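Side-chain contact in salicylaldehyde dehydrogenase NahF (Pseudomonas putida, PDB 4JZ6), which probably oxidises salicylaldehyde to salicylate with NAD+ as the electron acceptor, a step in bacterial naphthalene degradation: residues 314-317 against 318-322. Residues are numbered along the deposited sequence; the frame is centred on the assembly and turned at random.
Sequences ADEF and VARFV. With SO4 (sulfate ion), chain E.
The guanidinium of Arg320 takes sulfate O4 at its edge, in plane, with NH1 to O4 at 3.2 Å, while Glu316 OE2 meets the guanidinium obliquely, the carboxylate and guanidinium planes 48° apart. Glu316 OE2 and Arg320 NH2 form a salt bridge modelled at 2.4 Å, a length too short to be trusted in detail; NH2 also makes a weak hydrogen bond to sulfate O1. Opposite charges on long, flexible chains four residues apart can pair at this partly exposed surface: Arg320 bends back because its CG is anti to the carbonyl carbon (chi1 -58°), and the extended Glu316 stands out from the helix to meet it. Ile282 N, Asn283 N and Arg431 help hold the sulfate, probably from the crystallisation liquor. Were Arg320 replaced by an alanine, the Glu316 carboxylate would probably lose its cationic mate and the sulfate two hydrogen bonds.

On the buried side, the rings of Phe317 and Phe321 lie alongside at an oblique 36°, CE2 of Phe317 coming 4.2 Å from CD2 of Phe321. Flat, apolar rings suit this face, Phe317 packing on Val286 and Phe321 on Val290 of helix 282-294; compact, beta-branched Val318 packs on Val404. Backbone bonds such as Phe321 N to Phe317 O (2.9 Å) set this i to i+4 spacing, giving an amphipathic helix that packs with helix 282-294 and strands 306-310, 381-384 and 401-407, away from the salicylaldehyde sites, in the alpha/beta catalytic domain of the aldehyde dehydrogenase fold.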
ATOM      1  N   ALA A 314     -34.359 -12.547 -17.473  1.00 31.85           N
ATOM      2  CA  ALA A 314     -33.974 -13.539 -16.465  1.00 31.58           C
ATOM      3  C   ALA A 314     -34.468 -14.967 -16.706  1.00 36.92           C
ATOM      4  O   ALA A 314     -33.666 -15.902 -16.744  1.00 32.73           O
ATOM      5  CB  ALA A 314     -34.411 -13.072 -15.091  1.00 31.82           C
ATOM      6  N   ASP A 315     -35.781 -15.132 -16.841  1.00 33.12           N
ATOM      7  CA  ASP A 315     -36.373 -16.454 -17.031  1.00 33.77           C
ATOM      8  C   ASP A 315     -35.752 -17.208 -18.202  1.00 46.38           C
ATOM      9  O   ASP A 315     -35.464 -18.403 -18.099  1.00 47.01           O
ATOM     10  CB  ASP A 315     -37.888 -16.354 -17.227  1.00 34.94           C
ATOM     11  CG  ASP A 315     -38.635 -16.137 -15.925  1.00 42.10           C
ATOM     12  OD1 ASP A 315     -38.122 -16.552 -14.865  1.00 50.42           O
ATOM     13  OD2 ASP A 315     -39.742 -15.561 -15.965  1.00 44.14           O
ATOM     14  N   GLU A 316     -35.545 -16.509 -19.313  1.00 41.95           N
ATOM     15  CA  GLU A 316     -34.973 -17.132 -20.497  1.00 33.24           C
ATOM     16  C   GLU A 316     -33.513 -17.480 -20.255  1.00 33.94           C
ATOM     17  O   GLU A 316     -33.074 -18.590 -20.553  1.00 32.21           O
ATOM     18  CB  GLU A 316     -35.097 -16.208 -21.703  1.00 44.02           C
ATOM     19  CG  GLU A 316     -34.500 -16.763 -22.982  1.00 46.96           C
ATOM     20  CD  GLU A 316     -34.494 -15.738 -24.107  1.00 58.79           C
ATOM     21  OE1 GLU A 316     -35.107 -14.656 -23.941  1.00 57.70           O
ATOM     22  OE2 GLU A 316     -33.870 -16.009 -25.156  1.00 65.80           O
ATOM     23  N   PHE A 317     -32.767 -16.525 -19.704  1.00 31.45           N
ATOM     24  CA  PHE A 317     -31.350 -16.722 -19.415  1.00 30.50           C
ATOM     25  C   PHE A 317     -31.121 -17.861 -18.430  1.00 31.38           C
ATOM     26  O   PHE A 317     -30.230 -18.692 -18.628  1.00 30.11           O
ATOM     27  CB  PHE A 317     -30.723 -15.442 -18.861  1.00 29.80           C
ATOM     28  CG  PHE A 317     -29.337 -15.636 -18.321  1.00 28.88           C
ATOM     29  CD1 PHE A 317     -28.241 -15.589 -19.166  1.00 28.31           C
ATOM     30  CD2 PHE A 317     -29.129 -15.870 -16.968  1.00 28.67           C
ATOM     31  CE1 PHE A 317     -26.964 -15.773 -18.673  1.00 27.53           C
ATOM     32  CE2 PHE A 317     -27.858 -16.057 -16.469  1.00 27.90           C
ATOM     33  CZ  PHE A 317     -26.772 -16.007 -17.321  1.00 41.90           C
ATOM     34  N   VAL A 318     -31.909 -17.879 -17.360  1.00 30.89           N
ATOM     35  CA  VAL A 318     -31.786 -18.914 -16.340  1.00 30.99           C
ATOM     36  C   VAL A 318     -32.059 -20.295 -16.932  1.00 33.41           C
ATOM     37  O   VAL A 318     -31.370 -21.262 -16.614  1.00 31.40           O
ATOM     38  CB  VAL A 318     -32.716 -18.643 -15.127  1.00 31.53           C
ATOM     39  CG1 VAL A 318     -32.759 -19.842 -14.190  1.00 31.88           C
ATOM     40  CG2 VAL A 318     -32.258 -17.411 -14.372  1.00 30.94           C
ATOM     41  N   ALA A 319     -33.045 -20.376 -17.817  1.00 32.31           N
ATOM     42  CA  ALA A 319     -33.381 -21.646 -18.456  1.00 36.94           C
ATOM     43  C   ALA A 319     -32.207 -22.211 -19.261  1.00 32.46           C
ATOM     44  O   ALA A 319     -31.873 -23.389 -19.138  1.00 35.38           O
ATOM     45  CB  ALA A 319     -34.614 -21.497 -19.332  1.00 33.86           C
ATOM     46  N   ARG A 320     -31.579 -21.368 -20.077  1.00 31.90           N
ATOM     47  CA  ARG A 320     -30.443 -21.803 -20.885  1.00 33.07           C
ATOM     48  C   ARG A 320     -29.258 -22.180 -20.001  1.00 30.73           C
ATOM     49  O   ARG A 320     -28.629 -23.220 -20.200  1.00 32.23           O
ATOM     50  CB  ARG A 320     -30.030 -20.721 -21.886  1.00 31.07           C
ATOM     51  CG  ARG A 320     -31.135 -20.293 -22.833  1.00 68.47           C
ATOM     52  CD  ARG A 320     -30.550 -19.646 -24.079  1.00 73.79           C
ATOM     53  NE  ARG A 320     -31.520 -18.808 -24.780  1.00 79.11           N
ATOM     54  CZ  ARG A 320     -31.203 -17.949 -25.746  1.00 81.35           C
ATOM     55  NH1 ARG A 320     -29.938 -17.815 -26.129  1.00 79.50           N
ATOM     56  NH2 ARG A 320     -32.147 -17.219 -26.328  1.00 83.66           N
ATOM     57  N   PHE A 321     -28.965 -21.319 -19.030  1.00 30.14           N
ATOM     58  CA  PHE A 321     -27.892 -21.540 -18.066  1.00 29.49           C
ATOM     59  C   PHE A 321     -28.057 -22.906 -17.396  1.00 30.02           C
ATOM     60  O   PHE A 321     -27.097 -23.671 -17.272  1.00 29.77           O
ATOM     61  CB  PHE A 321     -27.924 -20.425 -17.019  1.00 30.71           C
ATOM     62  CG  PHE A 321     -26.722 -20.384 -16.121  1.00 31.37           C
ATOM     63  CD1 PHE A 321     -25.521 -20.960 -16.508  1.00 27.89           C
ATOM     64  CD2 PHE A 321     -26.796 -19.760 -14.881  1.00 28.16           C
ATOM     65  CE1 PHE A 321     -24.416 -20.916 -15.669  1.00 30.58           C
ATOM     66  CE2 PHE A 321     -25.701 -19.712 -14.043  1.00 27.56           C
ATOM     67  CZ  PHE A 321     -24.507 -20.291 -14.434  1.00 27.10           C
ATOM     68  N   VAL A 322     -29.282 -23.214 -16.984  1.00 30.81           N
ATOM     69  CA  VAL A 322     -29.557 -24.464 -16.294  1.00 31.44           C
ATOM     70  C   VAL A 322     -29.362 -25.662 -17.218  1.00 31.87           C
ATOM     71  O   VAL A 322     -28.819 -26.692 -16.811  1.00 32.01           O
ATOM     72  CB  VAL A 322     -30.970 -24.466 -15.669  1.00 37.78           C
ATOM     73  CG1 VAL A 322     -31.454 -25.893 -15.400  1.00 33.18           C
ATOM     74  CG2 VAL A 322     -30.970 -23.644 -14.391  1.00 31.97           C
TER
HETATM   75  S   SO4 E 504     -29.756 -14.092 -28.072  0.75 41.09           S
HETATM   76  O1  SO4 E 504     -31.197 -14.284 -27.914  0.75 43.09           O
HETATM   77  O2  SO4 E 504     -29.500 -13.477 -29.372  0.75 38.29           O
HETATM   78  O3  SO4 E 504     -29.289 -13.206 -27.011  0.75 39.77           O
HETATM   79  O4  SO4 E 504     -29.053 -15.373 -27.991  0.75 31.23           O